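Local coordinates for putative uncharacterized protein TTHA1012 (Thermus thermophilus, PDB 2YZY) that has no established function but, having a LolA-like fold, probably carries lipoproteins or similarly hydrophobic cargo toward the outer membrane, at residues E10-V15 with W131-R136; R43-P48 with A186-Y191; G121-P126 with E147-K152; V161-D164 with K168-A171. All coordinates share one frame; numbering follows the deposited sequence.

Contact 1 (E10-V15 with W131-R136); sequences EILDRV and WKLVGR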
# COMPACT_ATOMS: atom_id res chain seq x y z
N GLU A 10 -1.35 -17.85 -8.06
CA GLU A 10 -2.37 -18.49 -7.23
C GLU A 10 -2.47 -17.79 -5.88
O GLU A 10 -3.57 -17.57 -5.37
CB GLU A 10 -2.03 -19.96 -7.01
CG GLU A 10 -2.97 -20.65 -6.03
CD GLU A 10 -2.60 -22.10 -5.79
OE1 GLU A 10 -1.45 -22.37 -5.38
OE2 GLU A 10 -3.45 -22.98 -6.02
N ILE A 11 -1.32 -17.46 -5.31
CA ILE A 11 -1.28 -16.79 -4.02
C ILE A 11 -1.89 -15.40 -4.11
O ILE A 11 -2.69 -15.00 -3.26
CB ILE A 11 0.17 -16.69 -3.51
CG1 ILE A 11 0.72 -18.09 -3.24
CG2 ILE A 11 0.24 -15.83 -2.26
CD1 ILE A 11 2.17 -18.13 -2.85
N LEU A 12 -1.51 -14.66 -5.15
CA LEU A 12 -2.04 -13.31 -5.34
C LEU A 12 -3.56 -13.38 -5.52
O LEU A 12 -4.28 -12.51 -5.02
CB LEU A 12 -1.40 -12.65 -6.56
CG LEU A 12 0.11 -12.38 -6.45
CD1 LEU A 12 0.59 -11.69 -7.72
CD2 LEU A 12 0.39 -11.51 -5.24
N ASP A 13 -4.03 -14.41 -6.21
CA ASP A 13 -5.47 -14.57 -6.43
C ASP A 13 -6.18 -14.79 -5.10
O ASP A 13 -7.27 -14.27 -4.88
CB ASP A 13 -5.75 -15.75 -7.36
CG ASP A 13 -5.21 -15.53 -8.76
OD1 ASP A 13 -5.38 -14.41 -9.30
OD2 ASP A 13 -4.61 -16.47 -9.33
N ARG A 14 -5.56 -15.56 -4.21
CA ARG A 14 -6.13 -15.83 -2.89
C ARG A 14 -6.22 -14.54 -2.09
O ARG A 14 -7.20 -14.31 -1.37
CB ARG A 14 -5.27 -16.84 -2.13
CG ARG A 14 -5.26 -18.24 -2.73
CD ARG A 14 -4.36 -19.17 -1.93
NE ARG A 14 -4.38 -20.54 -2.44
CZ ARG A 14 -5.45 -21.32 -2.43
NH1 ARG A 14 -6.60 -20.88 -1.94
NH2 ARG A 14 -5.38 -22.55 -2.92
N VAL A 15 -5.20 -13.70 -2.21
CA VAL A 15 -5.17 -12.43 -1.50
C VAL A 15 -6.31 -11.54 -1.97
O VAL A 15 -7.04 -10.98 -1.15
CB VAL A 15 -3.83 -11.70 -1.73
CG1 VAL A 15 -3.89 -10.30 -1.12
CG2 VAL A 15 -2.69 -12.49 -1.10
N TRP A 131 4.49 -16.64 2.82
CA TRP A 131 5.09 -17.02 1.55
C TRP A 131 6.01 -15.87 1.15
O TRP A 131 5.65 -14.70 1.33
CB TRP A 131 4.04 -17.17 0.46
CG TRP A 131 3.17 -18.38 0.56
CD1 TRP A 131 3.57 -19.68 0.47
CD2 TRP A 131 1.75 -18.40 0.72
NE1 TRP A 131 2.48 -20.51 0.55
CE2 TRP A 131 1.35 -19.75 0.71
CE3 TRP A 131 0.78 -17.40 0.87
CZ2 TRP A 131 0.01 -20.14 0.84
CZ3 TRP A 131 -0.56 -17.79 1.00
CH2 TRP A 131 -0.93 -19.14 0.98
N LYS A 132 7.19 -16.19 0.64
CA LYS A 132 8.11 -15.17 0.18
C LYS A 132 8.12 -15.21 -1.35
O LYS A 132 8.54 -16.21 -1.94
CB LYS A 132 9.54 -15.42 0.69
CG LYS A 132 10.56 -14.41 0.14
CD LYS A 132 12.00 -14.81 0.46
CE LYS A 132 13.00 -13.84 -0.14
NZ LYS A 132 14.39 -14.40 -0.16
N LEU A 133 7.62 -14.16 -1.97
CA LEU A 133 7.59 -14.08 -3.43
C LEU A 133 8.74 -13.18 -3.87
O LEU A 133 9.04 -12.19 -3.21
CB LEU A 133 6.26 -13.50 -3.92
CG LEU A 133 4.96 -14.18 -3.48
CD1 LEU A 133 3.78 -13.45 -4.12
CD2 LEU A 133 4.97 -15.64 -3.87
N VAL A 134 9.38 -13.53 -4.97
CA VAL A 134 10.49 -12.74 -5.48
C VAL A 134 10.32 -12.50 -6.97
O VAL A 134 9.74 -13.32 -7.68
CB VAL A 134 11.84 -13.44 -5.22
CG1 VAL A 134 12.08 -13.55 -3.72
CG2 VAL A 134 11.85 -14.83 -5.84
N GLY A 135 10.81 -11.36 -7.44
CA GLY A 135 10.70 -11.04 -8.85
C GLY A 135 11.69 -9.99 -9.30
O GLY A 135 12.05 -9.09 -8.54
N ARG A 136 12.14 -10.11 -10.55
CA ARG A 136 13.10 -9.16 -11.10
C ARG A 136 12.37 -8.05 -11.83
O ARG A 136 11.26 -8.25 -12.32
CB ARG A 136 14.05 -9.88 -12.06
CG ARG A 136 15.24 -9.05 -12.51
CD ARG A 136 16.12 -9.79 -13.51
NE ARG A 136 16.59 -11.08 -13.00
CZ ARG A 136 15.89 -12.21 -13.05
NH1 ARG A 136 14.68 -12.23 -13.59
NH2 ARG A 136 16.41 -13.33 -12.55
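I11 meets W131 with both of its branches, and from one side of the indole. The longer branch ends in CD1, which sits over the five-membered ring, 3.7 Å from its centroid and only 17° off the ring normal, a CH-pi contact over the face. The shorter branch comes in near the benzo half, where I11 CG2 lies 3.5 Å from W131 CE3. With chi1 at -65° setting CG2 anti to the backbone N, and CD1 extended beyond CG1 (chi2 175°), both branches reach the ring. The tryptophan does its share: its CG stands anti to the carbonyl carbon, which turns the indole face onto I11. This is helix-on-sheet packing within a LolA-like fold, the N-terminal helix 7-18 lying across strand 128-136. Two residues on from W131, L133 directs its methyls to the same helix. L133 CD2 touches I11 CD1 at 3.9 Å, while L133 CD1 meets the end of the next helical residue, 4.1 Å from L12 CD2. I11 CD1 is therefore shared between the indole and a leucine. Were W131 replaced by an alanine, CD1 and CG2 of I11 would probably lose the broad surface they rest on and a gap would open beside them. L119 and I150, from the strands on either side of 128-136, also touch both I11 and W131.

Contact 2 (R43-P48 with A186-Y191); sequences RVYALP and AQLKRY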
# COMPACT_ATOMS: atom_id res chain seq x y z
N ARG A 43 -1.56 5.38 7.13
CA ARG A 43 -2.71 4.52 7.39
C ARG A 43 -3.33 4.29 6.03
O ARG A 43 -3.38 5.20 5.20
CB ARG A 43 -3.72 5.18 8.33
CG ARG A 43 -3.25 5.31 9.78
CD ARG A 43 -4.42 5.71 10.67
NE ARG A 43 -4.07 5.81 12.08
CZ ARG A 43 -3.69 6.93 12.69
NH1 ARG A 43 -3.61 8.07 12.01
NH2 ARG A 43 -3.41 6.91 13.99
N VAL A 44 -3.80 3.07 5.79
CA VAL A 44 -4.40 2.72 4.50
C VAL A 44 -5.83 2.23 4.70
O VAL A 44 -6.12 1.52 5.66
CB VAL A 44 -3.56 1.63 3.81
CG1 VAL A 44 -4.17 1.26 2.49
CG2 VAL A 44 -2.12 2.12 3.63
N TYR A 45 -6.72 2.61 3.79
CA TYR A 45 -8.13 2.24 3.86
C TYR A 45 -8.60 1.72 2.52
O TYR A 45 -8.30 2.30 1.47
CB TYR A 45 -8.97 3.47 4.23
CG TYR A 45 -8.61 4.04 5.57
CD1 TYR A 45 -9.26 3.61 6.73
CD2 TYR A 45 -7.55 4.94 5.71
CE1 TYR A 45 -8.87 4.07 7.98
CE2 TYR A 45 -7.16 5.40 6.95
CZ TYR A 45 -7.82 4.96 8.08
OH TYR A 45 -7.41 5.40 9.32
N ALA A 46 -9.37 0.64 2.55
CA ALA A 46 -9.87 0.05 1.32
C ALA A 46 -11.34 -0.33 1.39
O ALA A 46 -11.79 -0.94 2.36
CB ALA A 46 -9.05 -1.20 0.97
N LEU A 47 -12.09 0.07 0.37
CA LEU A 47 -13.51 -0.26 0.24
C LEU A 47 -13.58 -0.84 -1.17
O LEU A 47 -13.97 -0.16 -2.12
CB LEU A 47 -14.37 1.01 0.37
CG LEU A 47 -15.89 0.83 0.40
CD1 LEU A 47 -16.28 -0.21 1.44
CD2 LEU A 47 -16.55 2.16 0.70
N PRO A 48 -13.17 -2.11 -1.33
CA PRO A 48 -13.15 -2.85 -2.60
C PRO A 48 -14.40 -2.77 -3.47
O PRO A 48 -14.30 -2.51 -4.67
CB PRO A 48 -12.85 -4.28 -2.16
CG PRO A 48 -11.99 -4.08 -0.96
CD PRO A 48 -12.73 -2.98 -0.22
N ALA A 186 -18.47 8.40 2.33
CA ALA A 186 -18.44 9.67 3.04
C ALA A 186 -17.13 9.79 3.82
O ALA A 186 -16.55 10.87 3.93
CB ALA A 186 -19.63 9.78 4.00
N GLN A 187 -16.67 8.67 4.36
CA GLN A 187 -15.42 8.67 5.11
C GLN A 187 -14.21 8.78 4.18
O GLN A 187 -13.39 9.68 4.33
CB GLN A 187 -15.28 7.39 5.94
CG GLN A 187 -16.27 7.25 7.08
CD GLN A 187 -16.19 5.87 7.73
OE1 GLN A 187 -16.14 4.85 7.04
NE2 GLN A 187 -16.20 5.84 9.05
N LEU A 188 -14.12 7.87 3.22
CA LEU A 188 -12.96 7.85 2.33
C LEU A 188 -12.84 8.98 1.31
O LEU A 188 -11.74 9.26 0.82
CB LEU A 188 -12.88 6.49 1.63
CG LEU A 188 -12.87 5.29 2.58
CD1 LEU A 188 -12.54 4.03 1.79
CD2 LEU A 188 -11.86 5.49 3.69
N LYS A 189 -13.95 9.64 0.99
CA LYS A 189 -13.90 10.74 0.04
C LYS A 189 -13.95 12.12 0.70
O LYS A 189 -14.18 13.13 0.03
CB LYS A 189 -15.04 10.62 -0.98
CG LYS A 189 -14.86 9.47 -1.96
CD LYS A 189 -15.92 9.50 -3.05
CE LYS A 189 -17.32 9.35 -2.49
NZ LYS A 189 -18.37 9.38 -3.55
N ARG A 190 -13.74 12.16 2.01
CA ARG A 190 -13.76 13.44 2.71
C ARG A 190 -12.52 14.25 2.33
O ARG A 190 -11.47 13.69 2.01
CB ARG A 190 -13.80 13.22 4.23
CG ARG A 190 -12.51 12.68 4.84
CD ARG A 190 -12.74 12.38 6.32
NE ARG A 190 -11.49 12.09 7.03
CZ ARG A 190 -10.79 10.96 6.90
NH1 ARG A 190 -11.21 10.00 6.09
NH2 ARG A 190 -9.66 10.81 7.58
N TYR A 191 -12.66 15.57 2.36
CA TYR A 191 -11.55 16.46 2.01
C TYR A 191 -11.77 17.83 2.65
O TYR A 191 -12.90 18.20 2.98
CB TYR A 191 -11.47 16.62 0.49
CG TYR A 191 -12.70 17.28 -0.10
CD1 TYR A 191 -12.84 18.67 -0.07
CD2 TYR A 191 -13.74 16.52 -0.63
CE1 TYR A 191 -14.00 19.28 -0.55
CE2 TYR A 191 -14.90 17.12 -1.11
CZ TYR A 191 -15.02 18.50 -1.06
OH TYR A 191 -16.17 19.10 -1.53
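Y45 and L47 stand on one face of strand 39-47, and L188 brings its fork down to both. One prong, L188 CD2, comes to 3.6 Å from Y45 CB and 4.0 Å from Y45 CG, so it meets the root of the tyrosine, approaching the ring obliquely. The other prong turns along the strand, and L188 CD1 lies 3.8 Å from L47 CB. The forks of the two leucines do not mesh: L47 holds its CG anti to the backbone N (chi1 -174°), which carries its own methyls off and presents CB to L188. Between them A46 faces the other way, onto F53 and W23, so the strand separates this patch from the packing of its other side. The contact joins the short helix 185-188, which follows the last long strand of this LolA-like fold, to a strand from the early part of the chain. Just beyond L188 the chain leaves the helix, and R190 folds back on it: R190 NH1 donates to Q187 O at 2.8 Å, with the oxygen in the guanidinium plane but the nitrogen 47° above the plane of the carbonyl. R190 NH2 also forms a salt bridge with E56, and R54 NH1 bonds L188 O and R190 O. Chemically, then, the L188 contact is purely apolar and undirected, and the precise placing of the helix end over the strand is likely to come from the R190-E56 salt bridge and the R54 bonds, which tie it to strand 52-59.

Contact 3 (G121-P126 with E147-K152); sequences GEVRLP and ELYILK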
# COMPACT_ATOMS: atom_id res chain seq x y z
N GLY A 121 9.50 -19.59 -1.63
CA GLY A 121 9.27 -20.52 -0.55
C GLY A 121 8.55 -19.85 0.60
O GLY A 121 7.83 -18.87 0.39
N GLU A 122 8.73 -20.36 1.81
CA GLU A 122 8.07 -19.77 2.96
C GLU A 122 9.07 -19.37 4.03
O GLU A 122 10.21 -19.83 4.04
CB GLU A 122 7.04 -20.74 3.54
CG GLU A 122 7.59 -22.11 3.84
CD GLU A 122 6.53 -23.05 4.37
OE1 GLU A 122 5.47 -23.16 3.73
OE2 GLU A 122 6.77 -23.68 5.42
N VAL A 123 8.63 -18.49 4.92
CA VAL A 123 9.48 -18.01 6.00
C VAL A 123 8.60 -17.63 7.18
O VAL A 123 7.50 -17.11 7.01
CB VAL A 123 10.30 -16.78 5.56
CG1 VAL A 123 9.38 -15.64 5.15
CG2 VAL A 123 11.22 -16.33 6.70
N ARG A 124 9.08 -17.91 8.38
CA ARG A 124 8.32 -17.58 9.57
C ARG A 124 8.53 -16.13 9.96
O ARG A 124 9.66 -15.68 10.16
CB ARG A 124 8.72 -18.49 10.74
CG ARG A 124 8.17 -18.03 12.08
CD ARG A 124 8.29 -19.10 13.16
NE ARG A 124 7.23 -20.09 13.08
CZ ARG A 124 7.19 -21.10 12.21
NH1 ARG A 124 8.17 -21.26 11.34
NH2 ARG A 124 6.17 -21.94 12.22
N LEU A 125 7.43 -15.39 10.03
CA LEU A 125 7.46 -13.98 10.41
C LEU A 125 6.73 -13.84 11.73
O LEU A 125 6.08 -14.79 12.19
CB LEU A 125 6.77 -13.13 9.34
CG LEU A 125 7.33 -13.21 7.91
CD1 LEU A 125 6.50 -12.32 6.99
CD2 LEU A 125 8.78 -12.79 7.91
N PRO A 126 6.83 -12.67 12.38
CA PRO A 126 6.15 -12.46 13.66
C PRO A 126 4.66 -12.81 13.59
O PRO A 126 4.10 -13.39 14.52
CB PRO A 126 6.39 -10.99 13.93
CG PRO A 126 7.75 -10.77 13.35
CD PRO A 126 7.65 -11.50 12.03
N GLU A 147 10.84 -8.22 -3.03
CA GLU A 147 10.41 -9.34 -2.22
C GLU A 147 9.03 -8.95 -1.72
O GLU A 147 8.82 -7.82 -1.29
CB GLU A 147 11.35 -9.53 -1.02
CG GLU A 147 12.80 -9.81 -1.39
CD GLU A 147 13.72 -9.86 -0.18
OE1 GLU A 147 13.27 -9.56 0.94
OE2 GLU A 147 14.91 -10.20 -0.36
N LEU A 148 8.08 -9.88 -1.82
CA LEU A 148 6.72 -9.64 -1.35
C LEU A 148 6.37 -10.79 -0.41
O LEU A 148 6.42 -11.95 -0.80
CB LEU A 148 5.74 -9.62 -2.52
CG LEU A 148 4.25 -9.49 -2.15
CD1 LEU A 148 4.02 -8.23 -1.32
CD2 LEU A 148 3.40 -9.45 -3.42
N TYR A 149 6.05 -10.45 0.83
CA TYR A 149 5.71 -11.45 1.84
C TYR A 149 4.21 -11.48 2.08
O TYR A 149 3.59 -10.44 2.37
CB TYR A 149 6.46 -11.13 3.14
CG TYR A 149 7.96 -11.20 2.97
CD1 TYR A 149 8.65 -12.40 3.18
CD2 TYR A 149 8.69 -10.09 2.57
CE1 TYR A 149 10.03 -12.48 2.99
CE2 TYR A 149 10.06 -10.15 2.37
CZ TYR A 149 10.73 -11.36 2.58
OH TYR A 149 12.09 -11.43 2.39
N ILE A 150 3.63 -12.67 1.96
CA ILE A 150 2.19 -12.87 2.13
C ILE A 150 1.88 -13.84 3.27
O ILE A 150 2.36 -14.98 3.28
CB ILE A 150 1.57 -13.45 0.84
CG1 ILE A 150 1.90 -12.55 -0.36
CG2 ILE A 150 0.06 -13.62 1.01
CD1 ILE A 150 1.36 -11.12 -0.25
N LEU A 151 1.08 -13.39 4.23
CA LEU A 151 0.69 -14.23 5.36
C LEU A 151 -0.09 -15.42 4.81
O LEU A 151 -0.99 -15.26 3.99
CB LEU A 151 -0.19 -13.43 6.33
CG LEU A 151 -0.67 -14.14 7.60
CD1 LEU A 151 0.52 -14.51 8.47
CD2 LEU A 151 -1.61 -13.22 8.38
N LYS A 152 0.26 -16.63 5.25
CA LYS A 152 -0.42 -17.83 4.75
C LYS A 152 -1.81 -18.10 5.34
O LYS A 152 -2.75 -18.37 4.60
CB LYS A 152 0.46 -19.07 4.98
CG LYS A 152 1.73 -19.10 4.13
CD LYS A 152 2.55 -20.36 4.38
CE LYS A 152 1.80 -21.62 3.96
NZ LYS A 152 2.61 -22.85 4.21
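E122 and K152 form the charged end of this contact: K152 NZ donates to E122 OE1 at 2.9 Å, a salt bridge in which the ammonium meets the oxygen on its syn side, 34° out of the carboxylate plane. Further in, Y149 takes two apolar partners. V123 CG1 lies near the ring plane at its edge, 3.9 Å from Y149 CD1, whereas L125 CD1 comes to the base of the side chain, 4.0 Å from Y149 CB, the two side chains crossing at about a right angle. The two strands are not neighbours. Strand 128-136 of the LolA-like fold runs between them, hydrogen-bonded to both, and the side chains meet across it, the touching parts running 98° apart. In the next shell, Y149 OH donates to E147 OE1 at 2.6 Å, from above the carboxylate, which tethers the hydroxyl end of the ring; K132 packs against the same ring, and L158 backs L125. The lysine is positioned by a bend at chi3 (64°), its stem resting on W131. Two chemistries thus divide the contact. The ion pair lies at the surface, where solvent would probably weaken its net contribution, while the buried tyrosine keeps its hydroxyl satisfied and offers its carbon edge to V123.

Contact 4 (V161-D164 with K168-A171); sequences VFLD and KVLA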
# COMPACT_ATOMS: atom_id res chain seq x y z
N VAL A 161 9.74 -5.34 -0.17
CA VAL A 161 11.14 -4.94 -0.14
C VAL A 161 11.65 -4.74 -1.56
O VAL A 161 11.58 -5.66 -2.38
CB VAL A 161 12.03 -6.00 0.54
CG1 VAL A 161 13.45 -5.48 0.66
CG2 VAL A 161 11.48 -6.34 1.92
N PHE A 162 12.16 -3.55 -1.85
CA PHE A 162 12.68 -3.22 -3.17
C PHE A 162 14.20 -3.12 -3.10
O PHE A 162 14.75 -2.43 -2.25
CB PHE A 162 12.07 -1.90 -3.64
CG PHE A 162 10.58 -1.96 -3.81
CD1 PHE A 162 10.02 -2.40 -5.01
CD2 PHE A 162 9.73 -1.63 -2.76
CE1 PHE A 162 8.64 -2.52 -5.15
CE2 PHE A 162 8.35 -1.75 -2.89
CZ PHE A 162 7.80 -2.19 -4.09
N LEU A 163 14.87 -3.83 -4.01
CA LEU A 163 16.33 -3.87 -4.04
C LEU A 163 16.93 -3.32 -5.33
O LEU A 163 16.31 -3.41 -6.39
CB LEU A 163 16.80 -5.31 -3.88
CG LEU A 163 16.16 -6.15 -2.76
CD1 LEU A 163 16.59 -7.60 -2.93
CD2 LEU A 163 16.57 -5.61 -1.41
N ASP A 164 18.14 -2.77 -5.24
CA ASP A 164 18.80 -2.26 -6.44
C ASP A 164 19.64 -3.39 -7.03
O ASP A 164 19.54 -4.54 -6.60
CB ASP A 164 19.67 -1.04 -6.13
CG ASP A 164 20.89 -1.36 -5.28
OD1 ASP A 164 21.23 -2.55 -5.11
OD2 ASP A 164 21.53 -0.41 -4.78
N LYS A 168 21.03 -3.90 -2.58
CA LYS A 168 20.85 -2.89 -1.55
C LYS A 168 19.37 -2.53 -1.43
O LYS A 168 18.68 -2.35 -2.43
CB LYS A 168 21.65 -1.63 -1.88
CG LYS A 168 21.46 -0.48 -0.90
CD LYS A 168 22.07 0.80 -1.43
CE LYS A 168 21.75 1.99 -0.53
NZ LYS A 168 22.24 3.27 -1.11
N VAL A 169 18.89 -2.43 -0.19
CA VAL A 169 17.49 -2.09 0.05
C VAL A 169 17.21 -0.62 -0.25
O VAL A 169 17.85 0.27 0.31
CB VAL A 169 17.09 -2.39 1.50
CG1 VAL A 169 15.68 -1.88 1.77
CG2 VAL A 169 17.16 -3.89 1.76
N LEU A 170 16.25 -0.38 -1.13
CA LEU A 170 15.85 0.97 -1.50
C LEU A 170 14.64 1.37 -0.67
O LEU A 170 14.49 2.53 -0.28
CB LEU A 170 15.51 1.03 -2.99
CG LEU A 170 16.67 0.77 -3.95
CD1 LEU A 170 16.15 0.61 -5.37
CD2 LEU A 170 17.67 1.92 -3.86
N ALA A 171 13.79 0.39 -0.40
CA ALA A 171 12.58 0.61 0.39
C ALA A 171 12.18 -0.70 1.05
O ALA A 171 12.25 -1.76 0.44
CB ALA A 171 11.46 1.12 -0.49
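D164 OD1 receives two backbone N-H groups from the turn that follows it: K168 N at 2.9 Å, from above the carboxylate plane (51° out of it), and K166 N more weakly. A chi1 of 68°, which puts CG between the backbone N and the carbonyl carbon, folds the carboxylate back over the turn, where D164 OD2 also touches K168 CB at 3.1 Å. The backbone of the same aspartate returns the bond, D164 N donating to K168 O at 2.9 Å. If the D164 side chain were cut back to that of an alanine, the K168 N-H would lose this acceptor and the turn is likely to be freer to shift. Beyond it the hairpin carries a classic beta bulge: L170 and A171 both face F162, whose O accepts from L170 N at 2.8 Å while F162 N gives to A171 O at 2.9 Å. On one face L163 CD2 packs 3.7 Å from V169 CG2; on the other F162 CD2 rests 4.0 Å from A171 CB. The hairpin joins strands 156-163 and 169-180. Strand 145-151 flanks it, bonded to V161 through E147, and F143, just before that strand, meets F162 edge-to-face.

In the fold
Contacts 1, 3 and 4 belong to the run of strands 116-125, 128-136, 145-151, 156-163 and 169-180, consecutive in the chain and neighbours in that order. Contacts 1 and 3 interleave, their centres 10 Å apart, touching where W131 pairs with I150 and K132 with G121. The centres of contacts 3 and 4 are about 17 Å apart; E147 pairs with V161 between them. Contact 2, its centre about 26 to 29 Å from theirs, closes a long loop enclosing contacts 3 and 4, and its segments alternate with those of contact 1. One helical segment thus packs near the 116-125 end, the other on a mid-order strand, so sequence-distant pieces are drawn together on one strand framework.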